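Local coordinates for protein homospermidine synthase (Legionella pneumophila subsp. pneumophila str. Philadelphia 1, PDB 2PH5) that binds NAD and probably makes the polyamine homospermidine, at residues A56-V61 against A386-A391; L171-K176 against G369-G374; W279-G284 against C356-V361; A320-P323 against A327-S330. One frame throughout, in Å; residues are numbered along the deposited sequence.

The four contacts run from the nucleotide-binding region into the C-terminal region of the chain. Contact 1 joins helix 55-59, beside the parallel Rossmann sheet, to the loop ahead of helix 391-408. Along the chain, each contact's span lies within that of the one before, in the order 1, 2, 3, 4. Contacts 2, 3 and 4 all reach the mixed sheet. Contacts 2 and 3, with centres about 15 Å apart, use its neighbouring strands 370-378 and 352-364, and they touch where Trp372 packs on Pro281. Contact 4, at the end of strand 311-322, lies about 14 Å from contact 3, centre to centre. Contact 1 touches contact 3 where Ala391 packs on Asp357, a residue of the mixed sheet.

Contact 1 (A56-V61 against A386-A391)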
loop_
_atom_site.group_PDB
_atom_site.type_symbol
_atom_site.label_atom_id
_atom_site.label_comp_id
_atom_site.label_asym_id
_atom_site.label_seq_id
_atom_site.Cartn_x
_atom_site.Cartn_y
_atom_site.Cartn_z
ATOM N N ALA A 56 26.897 11.353 -19.490
ATOM C CA ALA A 56 27.875 12.371 -19.853
ATOM C C ALA A 56 28.878 11.846 -20.886
ATOM O O ALA A 56 29.208 12.543 -21.843
ATOM C CB ALA A 56 28.607 12.854 -18.615
ATOM N N GLN A 57 29.343 10.611 -20.705
ATOM C CA GLN A 57 30.315 10.036 -21.628
ATOM C C GLN A 57 29.758 9.780 -23.028
ATOM O O GLN A 57 30.483 9.889 -24.015
ATOM C CB GLN A 57 30.894 8.731 -21.075
ATOM C CG GLN A 57 31.696 8.882 -19.803
ATOM C CD GLN A 57 30.851 8.706 -18.556
ATOM O OE1 GLN A 57 29.763 9.279 -18.441
ATOM N NE2 GLN A 57 31.351 7.912 -17.609
ATOM N N GLN A 58 28.476 9.442 -23.112
ATOM C CA GLN A 58 27.854 9.176 -24.399
ATOM C C GLN A 58 27.749 10.442 -25.230
ATOM O O GLN A 58 27.879 10.404 -26.454
ATOM C CB GLN A 58 26.465 8.575 -24.207
ATOM C CG GLN A 58 26.476 7.237 -23.485
ATOM C CD GLN A 58 26.947 6.083 -24.356
ATOM O OE1 GLN A 58 27.080 4.952 -23.882
ATOM N NE2 GLN A 58 27.194 6.360 -25.636
ATOM N N TYR A 59 27.519 11.569 -24.566
ATOM C CA TYR A 59 27.403 12.839 -25.266
ATOM C C TYR A 59 28.729 13.583 -25.322
ATOM O O TYR A 59 28.876 14.550 -26.073
ATOM C CB TYR A 59 26.330 13.700 -24.598
ATOM C CG TYR A 59 24.931 13.159 -24.805
ATOM C CD1 TYR A 59 24.257 13.363 -26.014
ATOM C CD2 TYR A 59 24.292 12.413 -23.808
ATOM C CE1 TYR A 59 22.985 12.838 -26.228
ATOM C CE2 TYR A 59 23.024 11.882 -24.009
ATOM C CZ TYR A 59 22.378 12.100 -25.225
ATOM O OH TYR A 59 21.133 11.562 -25.446
ATOM N N GLY A 60 29.695 13.124 -24.531
ATOM C CA GLY A 60 30.999 13.764 -24.507
ATOM C C GLY A 60 30.962 15.133 -23.849
ATOM O O GLY A 60 31.592 16.082 -24.320
ATOM N N VAL A 61 30.216 15.240 -22.757
ATOM C CA VAL A 61 30.108 16.499 -22.047
ATOM C C VAL A 61 30.967 16.464 -20.797
ATOM O O VAL A 61 30.922 15.510 -20.023
ATOM C CB VAL A 61 28.621 16.805 -21.697
ATOM C CG1 VAL A 61 28.515 17.993 -20.761
ATOM C CG2 VAL A 61 27.850 17.093 -22.984
ATOM N N ALA A 386 13.100 9.337 -26.292
ATOM C CA ALA A 386 14.376 9.726 -25.704
ATOM C C ALA A 386 14.945 8.710 -24.717
ATOM O O ALA A 386 14.207 8.080 -23.956
ATOM C CB ALA A 386 14.229 11.077 -25.015
ATOM N N PRO A 387 16.278 8.547 -24.717
ATOM C CA PRO A 387 16.937 7.608 -23.809
ATOM C C PRO A 387 17.059 8.228 -22.414
ATOM O O PRO A 387 16.721 9.403 -22.212
ATOM C CB PRO A 387 18.297 7.413 -24.464
ATOM C CG PRO A 387 18.586 8.776 -25.001
ATOM C CD PRO A 387 17.261 9.164 -25.628
ATOM N N TYR A 388 17.545 7.434 -21.465
ATOM C CA TYR A 388 17.741 7.891 -20.089
ATOM C C TYR A 388 16.482 8.580 -19.574
ATOM O O TYR A 388 16.550 9.578 -18.858
ATOM C CB TYR A 388 18.920 8.866 -20.047
ATOM C CG TYR A 388 20.129 8.348 -20.779
ATOM C CD1 TYR A 388 20.841 7.256 -20.290
ATOM C CD2 TYR A 388 20.541 8.921 -21.986
ATOM C CE1 TYR A 388 21.935 6.741 -20.982
ATOM C CE2 TYR A 388 21.637 8.411 -22.691
ATOM C CZ TYR A 388 22.327 7.319 -22.178
ATOM O OH TYR A 388 23.407 6.784 -22.842
ATOM N N ASN A 389 15.331 8.030 -19.942
ATOM C CA ASN A 389 14.054 8.602 -19.553
ATOM C C ASN A 389 12.950 7.575 -19.355
ATOM O O ASN A 389 12.883 6.554 -20.054
ATOM C CB ASN A 389 13.583 9.592 -20.624
ATOM C CG ASN A 389 14.048 11.007 -20.362
ATOM O OD1 ASN A 389 13.506 11.707 -19.496
ATOM N ND2 ASN A 389 15.051 11.442 -21.109
ATOM N N ASN A 390 12.095 7.848 -18.376
ATOM C CA ASN A 390 10.937 7.014 -18.138
ATOM C C ASN A 390 9.783 7.987 -18.343
ATOM O O ASN A 390 10.010 9.163 -18.620
ATOM C CB ASN A 390 10.913 6.398 -16.723
ATOM C CG ASN A 390 11.068 7.422 -15.611
ATOM O OD1 ASN A 390 10.424 8.477 -15.608
ATOM N ND2 ASN A 390 11.914 7.098 -14.639
ATOM N N ALA A 391 8.554 7.498 -18.230
ATOM C CA ALA A 391 7.384 8.335 -18.420
ATOM C C ALA A 391 7.441 9.591 -17.551
ATOM O O ALA A 391 7.216 10.700 -18.035
ATOM C CB ALA A 391 6.131 7.536 -18.111
#
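Gln58 and Tyr59, at the end of helix 55-59, meet Pro387 and Tyr388 of the loop that precedes helix 391-408. At Gln58 it is the aliphatic part of the chain that touches: Gln58 CG lies 3.2 Å from Tyr388 OH, with Gln58 CB behind it at 3.8 Å from the same oxygen, and the two side chains cross at about a right angle. Tyr59 follows, its ring lying beside that of Tyr388, with the two side chains running past each other in opposite senses. Their closest carbons, Tyr59 CE2 and Tyr388 CE2, are 4.0 Å apart, and the approach is oblique to both rings. Farther out, Tyr59 OH rests 3.8 Å from Pro387 CG, while the Tyr59 ring also meets Phe33 of helix 23-35. Gly60 then ends the helix as the C-prime residue of a Schellman motif: its positive phi (70°) lets Val61 N bond back to Ala56 O at 3.0 Å. On the opposing loop, Asn389 ND2 donates to Pro387 O at 2.9 Å, tying the backbone next to Tyr388. This is a surface contact, with 135 Å² buried in total, between the NAD-binding region and the C-terminal region. No hydrogen bond crosses it, so its chemistry is that of van der Waals packing by two tyrosines, a proline and a glutamine's methylenes.

Contact 2 (L171-K176 against G369-G374)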
loop_
_atom_site.group_PDB
_atom_site.type_symbol
_atom_site.label_atom_id
_atom_site.label_comp_id
_atom_site.label_asym_id
_atom_site.label_seq_id
_atom_site.Cartn_x
_atom_site.Cartn_y
_atom_site.Cartn_z
ATOM N N LEU A 171 -8.941 25.930 -18.658
ATOM C CA LEU A 171 -9.818 27.063 -18.411
ATOM C C LEU A 171 -10.393 27.573 -19.731
ATOM O O LEU A 171 -11.581 27.881 -19.821
ATOM C CB LEU A 171 -9.043 28.170 -17.688
ATOM C CG LEU A 171 -9.581 28.636 -16.326
ATOM C CD1 LEU A 171 -10.129 27.472 -15.555
ATOM C CD2 LEU A 171 -8.481 29.337 -15.543
ATOM N N LEU A 172 -9.563 27.642 -20.765
ATOM C CA LEU A 172 -10.044 28.115 -22.057
ATOM C C LEU A 172 -10.920 27.068 -22.744
ATOM O O LEU A 172 -11.960 27.411 -23.307
ATOM C CB LEU A 172 -8.869 28.497 -22.968
ATOM C CG LEU A 172 -7.930 29.610 -22.498
ATOM C CD1 LEU A 172 -6.821 29.786 -23.517
ATOM C CD2 LEU A 172 -8.689 30.917 -22.295
ATOM N N ASN A 173 -10.512 25.799 -22.703
ATOM C CA ASN A 173 -11.311 24.753 -23.339
ATOM C C ASN A 173 -12.714 24.692 -22.748
ATOM O O ASN A 173 -13.696 24.609 -23.479
ATOM C CB ASN A 173 -10.648 23.379 -23.210
ATOM C CG ASN A 173 -9.406 23.254 -24.053
ATOM O OD1 ASN A 173 -9.113 24.117 -24.877
ATOM N ND2 ASN A 173 -8.672 22.167 -23.865
ATOM N N ILE A 174 -12.813 24.736 -21.426
ATOM C CA ILE A 174 -14.120 24.684 -20.787
ATOM C C ILE A 174 -14.967 25.872 -21.231
ATOM O O ILE A 174 -16.190 25.778 -21.307
ATOM C CB ILE A 174 -14.003 24.708 -19.254
ATOM C CG1 ILE A 174 -13.218 23.483 -18.772
ATOM C CG2 ILE A 174 -15.396 24.735 -18.632
ATOM C CD1 ILE A 174 -12.912 23.497 -17.289
ATOM N N ALA A 175 -14.309 26.991 -21.516
ATOM C CA ALA A 175 -14.994 28.199 -21.962
ATOM C C ALA A 175 -15.588 27.999 -23.360
ATOM O O ALA A 175 -16.733 28.374 -23.604
ATOM C CB ALA A 175 -14.026 29.387 -21.957
ATOM N N LYS A 176 -14.824 27.410 -24.276
ATOM C CA LYS A 176 -15.341 27.184 -25.619
ATOM C C LYS A 176 -16.457 26.138 -25.567
ATOM O O LYS A 176 -17.455 26.263 -26.274
ATOM C CB LYS A 176 -14.221 26.743 -26.580
ATOM C CG LYS A 176 -13.780 25.288 -26.449
ATOM C CD LYS A 176 -12.549 24.963 -27.305
ATOM C CE LYS A 176 -12.334 23.443 -27.460
ATOM N NZ LYS A 176 -12.220 22.678 -26.180
ATOM N N GLY A 369 -19.447 19.441 -16.274
ATOM C CA GLY A 369 -18.961 18.282 -15.539
ATOM C C GLY A 369 -17.488 18.434 -15.198
ATOM O O GLY A 369 -16.838 19.384 -15.647
ATOM N N ALA A 370 -16.948 17.519 -14.402
ATOM C CA ALA A 370 -15.533 17.614 -14.057
ATOM C C ALA A 370 -14.722 17.488 -15.337
ATOM O O ALA A 370 -15.063 16.711 -16.227
ATOM C CB ALA A 370 -15.144 16.522 -13.075
ATOM N N TYR A 371 -13.645 18.259 -15.419
ATOM C CA TYR A 371 -12.775 18.272 -16.592
ATOM C C TYR A 371 -11.323 17.992 -16.205
ATOM O O TYR A 371 -10.789 18.592 -15.269
ATOM C CB TYR A 371 -12.858 19.637 -17.261
ATOM C CG TYR A 371 -12.163 19.716 -18.595
ATOM C CD1 TYR A 371 -12.745 19.170 -19.739
ATOM C CD2 TYR A 371 -10.938 20.367 -18.725
ATOM C CE1 TYR A 371 -12.135 19.273 -20.982
ATOM C CE2 TYR A 371 -10.318 20.476 -19.959
ATOM C CZ TYR A 371 -10.923 19.927 -21.084
ATOM O OH TYR A 371 -10.308 20.044 -22.308
ATOM N N TRP A 372 -10.690 17.085 -16.939
ATOM C CA TRP A 372 -9.297 16.736 -16.688
ATOM C C TRP A 372 -8.497 16.954 -17.958
ATOM O O TRP A 372 -8.809 16.380 -19.003
ATOM C CB TRP A 372 -9.168 15.273 -16.279
ATOM C CG TRP A 372 -7.799 14.878 -15.819
ATOM C CD1 TRP A 372 -7.363 14.781 -14.522
ATOM C CD2 TRP A 372 -6.692 14.479 -16.642
ATOM N NE1 TRP A 372 -6.060 14.340 -14.491
ATOM C CE2 TRP A 372 -5.626 14.148 -15.777
ATOM C CE3 TRP A 372 -6.497 14.370 -18.027
ATOM C CZ2 TRP A 372 -4.385 13.713 -16.250
ATOM C CZ3 TRP A 372 -5.263 13.938 -18.502
ATOM C CH2 TRP A 372 -4.220 13.613 -17.612
ATOM N N TYR A 373 -7.467 17.785 -17.863
ATOM C CA TYR A 373 -6.609 18.063 -18.998
ATOM C C TYR A 373 -5.182 17.768 -18.572
ATOM O O TYR A 373 -4.739 18.241 -17.532
ATOM C CB TYR A 373 -6.747 19.523 -19.422
ATOM C CG TYR A 373 -5.966 19.849 -20.661
ATOM C CD1 TYR A 373 -4.608 20.131 -20.592
ATOM C CD2 TYR A 373 -6.578 19.842 -21.915
ATOM C CE1 TYR A 373 -3.878 20.400 -21.734
ATOM C CE2 TYR A 373 -5.854 20.110 -23.075
ATOM C CZ TYR A 373 -4.505 20.391 -22.974
ATOM O OH TYR A 373 -3.763 20.699 -24.095
ATOM N N GLY A 374 -4.473 16.973 -19.369
ATOM C CA GLY A 374 -3.106 16.631 -19.027
ATOM C C GLY A 374 -2.393 15.709 -20.000
ATOM O O GLY A 374 -2.806 15.543 -21.152
HETATM O O HOH W 1 -12.137 19.956 -24.540
#
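This is a buried helix-on-sheet contact, in which the last turns of helix 158-176 lie over strand 370-378 through Asn173, Ile174, Tyr371 and Tyr373. The short segment axes pass 9.8 Å apart, with 133° between their N-to-C directions. Ile174 provides the apolar half: its CG1 stands over one face of the Tyr371 ring, 4.2 Å from the centroid, a CH-pi contact displaced toward the rim. Ile174 CD1 reaches Tyr371 CB at 3.9 Å. Tyr371 and Tyr373, two residues apart on the strand, both turn toward the helix, as expected of one face of a sheet packed under a helix in an alpha-beta fold. In Tyr371, CG lies opposite the backbone N (chi1 -172°), which extends the ring under the helix and brings its hydroxyl to Asn173. There Asn173 ND2 donates to Tyr371 OH at 3.1 Å, with an N-H...O angle of 154° and the oxygen close to the amide plane. The amide stands almost perpendicular to the Tyr371 ring, and Asn173 ND2 also comes within 3.6 Å of Tyr373 CE2. A water 2.9 Å from Tyr371 OH also accepts a weak bond from Lys176 NZ, so the phenol oxygen has two polar neighbours. Tyr441 of strand 436-442 meets the Tyr371 ring as well.

Contact 3 (W279-G284 against C356-V361)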
loop_
_atom_site.group_PDB
_atom_site.type_symbol
_atom_site.label_atom_id
_atom_site.label_comp_id
_atom_site.label_asym_id
_atom_site.label_seq_id
_atom_site.Cartn_x
_atom_site.Cartn_y
_atom_site.Cartn_z
ATOM N N TRP A 279 -9.827 12.077 -9.785
ATOM C CA TRP A 279 -10.146 11.339 -10.998
ATOM C C TRP A 279 -9.095 11.475 -12.085
ATOM O O TRP A 279 -8.483 12.531 -12.247
ATOM C CB TRP A 279 -11.486 11.824 -11.542
ATOM C CG TRP A 279 -11.981 11.039 -12.702
ATOM C CD1 TRP A 279 -12.753 9.922 -12.656
ATOM C CD2 TRP A 279 -11.758 11.321 -14.089
ATOM N NE1 TRP A 279 -13.036 9.485 -13.926
ATOM C CE2 TRP A 279 -12.437 10.326 -14.828
ATOM C CE3 TRP A 279 -11.051 12.316 -14.778
ATOM C CZ2 TRP A 279 -12.435 10.297 -16.230
ATOM C CZ3 TRP A 279 -11.048 12.286 -16.169
ATOM C CH2 TRP A 279 -11.740 11.282 -16.878
ATOM N N THR A 280 -8.925 10.399 -12.848
ATOM C CA THR A 280 -7.963 10.353 -13.939
ATOM C C THR A 280 -8.675 9.663 -15.113
ATOM O O THR A 280 -9.467 8.749 -14.911
ATOM C CB THR A 280 -6.701 9.561 -13.498
ATOM O OG1 THR A 280 -5.550 10.080 -14.164
ATOM C CG2 THR A 280 -6.848 8.073 -13.818
ATOM N N PRO A 281 -8.410 10.099 -16.355
ATOM C CA PRO A 281 -9.071 9.484 -17.519
ATOM C C PRO A 281 -8.837 7.986 -17.756
ATOM O O PRO A 281 -9.794 7.227 -17.917
ATOM C CB PRO A 281 -8.615 10.366 -18.687
ATOM C CG PRO A 281 -7.302 10.932 -18.214
ATOM C CD PRO A 281 -7.549 11.228 -16.759
ATOM N N THR A 282 -7.581 7.554 -17.761
ATOM C CA THR A 282 -7.261 6.145 -17.987
ATOM C C THR A 282 -7.874 5.175 -16.970
ATOM O O THR A 282 -8.543 4.216 -17.361
ATOM C CB THR A 282 -5.744 5.930 -18.024
ATOM O OG1 THR A 282 -5.174 6.750 -19.050
ATOM C CG2 THR A 282 -5.419 4.478 -18.314
ATOM N N LEU A 283 -7.641 5.394 -15.678
ATOM C CA LEU A 283 -8.226 4.505 -14.671
ATOM C C LEU A 283 -9.517 5.019 -14.042
ATOM O O LEU A 283 -10.386 4.228 -13.668
ATOM C CB LEU A 283 -7.220 4.173 -13.562
ATOM C CG LEU A 283 -6.289 3.000 -13.884
ATOM C CD1 LEU A 283 -7.114 1.832 -14.428
ATOM C CD2 LEU A 283 -5.255 3.431 -14.910
ATOM N N GLY A 284 -9.655 6.337 -13.926
ATOM C CA GLY A 284 -10.866 6.893 -13.341
ATOM C C GLY A 284 -10.723 7.253 -11.874
ATOM O O GLY A 284 -9.621 7.561 -11.412
ATOM N N CYS A 356 2.338 3.686 -17.524
ATOM C CA CYS A 356 2.401 5.056 -17.980
ATOM C C CYS A 356 2.196 6.034 -16.831
ATOM O O CYS A 356 1.838 5.647 -15.717
ATOM C CB CYS A 356 1.346 5.290 -19.062
ATOM S SG CYS A 356 -0.336 5.073 -18.493
ATOM N N ASP A 357 2.429 7.308 -17.109
ATOM C CA ASP A 357 2.278 8.330 -16.097
ATOM C C ASP A 357 1.235 9.337 -16.571
ATOM O O ASP A 357 1.438 10.013 -17.584
ATOM C CB ASP A 357 3.621 9.027 -15.865
ATOM C CG ASP A 357 3.650 9.830 -14.577
ATOM O OD1 ASP A 357 2.603 10.413 -14.219
ATOM O OD2 ASP A 357 4.721 9.889 -13.934
ATOM N N GLU A 358 0.111 9.412 -15.857
ATOM C CA GLU A 358 -0.948 10.352 -16.209
ATOM C C GLU A 358 -0.896 11.571 -15.328
ATOM O O GLU A 358 -1.451 11.571 -14.236
ATOM C CB GLU A 358 -2.339 9.743 -16.060
ATOM C CG GLU A 358 -2.800 9.005 -17.270
ATOM C CD GLU A 358 -4.309 9.050 -17.459
ATOM O OE1 GLU A 358 -5.066 8.828 -16.472
ATOM O OE2 GLU A 358 -4.727 9.298 -18.613
ATOM N N LEU A 359 -0.231 12.609 -15.808
ATOM C CA LEU A 359 -0.112 13.850 -15.062
ATOM C C LEU A 359 -1.059 14.878 -15.661
ATOM O O LEU A 359 -1.077 15.072 -16.873
ATOM C CB LEU A 359 1.321 14.376 -15.133
ATOM C CG LEU A 359 1.515 15.789 -14.575
ATOM C CD1 LEU A 359 1.147 15.797 -13.102
ATOM C CD2 LEU A 359 2.977 16.240 -14.772
ATOM N N GLY A 360 -1.852 15.526 -14.815
ATOM C CA GLY A 360 -2.777 16.521 -15.315
ATOM C C GLY A 360 -3.501 17.260 -14.210
ATOM O O GLY A 360 -3.224 17.049 -13.029
ATOM N N VAL A 361 -4.428 18.127 -14.602
ATOM C CA VAL A 361 -5.206 18.915 -13.657
ATOM C C VAL A 361 -6.699 18.686 -13.809
ATOM O O VAL A 361 -7.229 18.624 -14.916
ATOM C CB VAL A 361 -4.943 20.420 -13.817
ATOM C CG1 VAL A 361 -3.573 20.764 -13.266
ATOM C CG2 VAL A 361 -5.039 20.805 -15.282
#
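The carboxylate of Glu358 is gripped by the loop residues Thr280 and Thr282. Glu358 OE1 takes two full hydrogen bonds from opposite faces of the carboxylate plane: Thr280 OG1 at 2.7 Å and, on the syn side, Thr282 N at 3.1 Å. Glu358 OE2 accepts from Thr282 OG1 at 2.6 Å, the hydroxyl standing far above the plane (79° out of it). Thr282 N makes a further weak bond to OE2. Thr376 OG1 of strand 370-378 is a further direct partner of Glu358 OE2. With both oxygens held, the rotation of the carboxylate is fixed. Pro281 sits between the two threonines and brings its CG to 3.1 Å from Glu358 OE2, so the carboxylate meets carbon as well as donors. Thr282 OG1, opposite the carbonyl carbon about CA-CB (chi1 -58°), stays beside its own backbone N, and hydroxyl and amide can serve one carboxylate together. In the second shell, Pro281 packs on Trp372. The loop 279-284, between strands 275-278 and 286-289, is thereby fastened over strand 352-364, which runs in the mixed sheet between strands 202-213 and 370-378 and has helix 158-176 against Leu359 and Val361.

Contact 4 (A320-P323 against A327-S330); sequences AYNP and ARLS
Arg328 NE donates to Pro323 O at 2.7 Å with an N-H...O angle of 152°, and Arg328 NH1 adds a weak bond to the same oxygen at 3.0 Å. The carbonyl oxygen sits at the edge of the guanidinium, near its plane, so two N-H groups of one side point at a single acceptor and limit rotation of the group. An extended run from CG to NE gives the arginine the length to reach back to Pro323, just past the strand. NH1 has a further weak bond, to Asp209 O of strand 202-213.

Flat-group packing comes from Asn322. Its side chain lies across the guanidinium with the amide plane 29° from it, and Asn322 OD1 stands over one face of the Arg328 guanidinium, offset toward its rim. Asn322 ND2 approaches Arg328 NE to 3.3 Å, but both are donors and no bond joins them. Asn322 CG lies opposite its backbone N (chi1 -170°), which swings the amide toward the arginine.

Apolar contact is made by the proline ring. Pro323 CB meets Ala327 CB at 3.4 Å, while Pro323 CG touches Arg328 CG at 3.9 Å. Phe332 of the second subunit packs on Asn322, and Leu329 of that subunit on Arg328, so this corner borders the dimer interface.

Together these contacts close a tight strand-to-helix connection: a two-residue link, Pro323 and the next residue, joins strand 311-322 to helix 325-336, and an arginine of the first helical turn bonds back to the carbonyl of Pro323 within that link.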
loop_
_atom_site.group_PDB
_atom_site.type_symbol
_atom_site.label_atom_id
_atom_site.label_comp_id
_atom_site.label_asym_id
_atom_site.label_seq_id
_atom_site.Cartn_x
_atom_site.Cartn_y
_atom_site.Cartn_z
ATOM N N ALA A 320 -3.372 15.462 -5.603
ATOM C CA ALA A 320 -4.007 14.149 -5.403
ATOM C C ALA A 320 -3.100 13.180 -6.167
ATOM O O ALA A 320 -3.345 12.863 -7.336
ATOM C CB ALA A 320 -5.422 14.140 -6.003
ATOM N N TYR A 321 -2.050 12.722 -5.497
ATOM C CA TYR A 321 -1.040 11.851 -6.096
ATOM C C TYR A 321 -1.152 10.368 -5.798
ATOM O O TYR A 321 -1.415 9.958 -4.671
ATOM C CB TYR A 321 0.350 12.318 -5.649
ATOM C CG TYR A 321 1.527 11.610 -6.299
ATOM C CD1 TYR A 321 2.664 11.296 -5.558
ATOM C CD2 TYR A 321 1.542 11.328 -7.670
ATOM C CE1 TYR A 321 3.785 10.732 -6.157
ATOM C CE2 TYR A 321 2.669 10.762 -8.282
ATOM C CZ TYR A 321 3.786 10.469 -7.517
ATOM O OH TYR A 321 4.905 9.927 -8.110
ATOM N N ASN A 322 -0.918 9.567 -6.826
ATOM C CA ASN A 322 -0.932 8.121 -6.690
ATOM C C ASN A 322 0.314 7.686 -7.448
ATOM O O ASN A 322 0.308 7.608 -8.682
ATOM C CB ASN A 322 -2.178 7.521 -7.327
ATOM C CG ASN A 322 -2.343 6.051 -7.003
ATOM O OD1 ASN A 322 -3.180 5.368 -7.586
ATOM N ND2 ASN A 322 -1.551 5.557 -6.064
ATOM N N PRO A 323 1.409 7.419 -6.715
ATOM C CA PRO A 323 2.693 6.998 -7.286
ATOM C C PRO A 323 2.653 5.599 -7.891
ATOM O O PRO A 323 1.627 4.919 -7.853
ATOM C CB PRO A 323 3.636 7.088 -6.094
ATOM C CG PRO A 323 2.760 6.636 -4.978
ATOM C CD PRO A 323 1.458 7.376 -5.241
ATOM N N ALA A 327 6.341 2.664 -5.414
ATOM C CA ALA A 327 6.421 3.789 -4.488
ATOM C C ALA A 327 5.300 3.652 -3.451
ATOM O O ALA A 327 5.393 4.204 -2.358
ATOM C CB ALA A 327 6.292 5.114 -5.237
ATOM N N ARG A 328 4.246 2.915 -3.798
ATOM C CA ARG A 328 3.134 2.700 -2.875
ATOM C C ARG A 328 3.613 1.758 -1.796
ATOM O O ARG A 328 3.389 1.988 -0.605
ATOM C CB ARG A 328 1.940 2.083 -3.591
ATOM C CG ARG A 328 1.367 2.968 -4.665
ATOM C CD ARG A 328 0.358 2.216 -5.534
ATOM N NE ARG A 328 0.262 2.850 -6.841
ATOM C CZ ARG A 328 -0.350 2.328 -7.893
ATOM N NH1 ARG A 328 -0.365 3.000 -9.040
ATOM N NH2 ARG A 328 -0.948 1.144 -7.793
ATOM N N LEU A 329 4.286 0.700 -2.226
ATOM C CA LEU A 329 4.835 -0.276 -1.303
ATOM C C LEU A 329 5.891 0.428 -0.455
ATOM O O LEU A 329 6.025 0.152 0.734
ATOM C CB LEU A 329 5.480 -1.439 -2.071
ATOM C CG LEU A 329 4.575 -2.326 -2.927
ATOM C CD1 LEU A 329 5.413 -3.317 -3.734
ATOM C CD2 LEU A 329 3.602 -3.076 -2.042
ATOM N N SER A 330 6.637 1.343 -1.070
ATOM C CA SER A 330 7.681 2.071 -0.355
ATOM C C SER A 330 7.121 2.922 0.775
ATOM O O SER A 330 7.602 2.863 1.908
ATOM C CB SER A 330 8.480 2.945 -1.323
ATOM O OG SER A 330 9.261 2.147 -2.194
#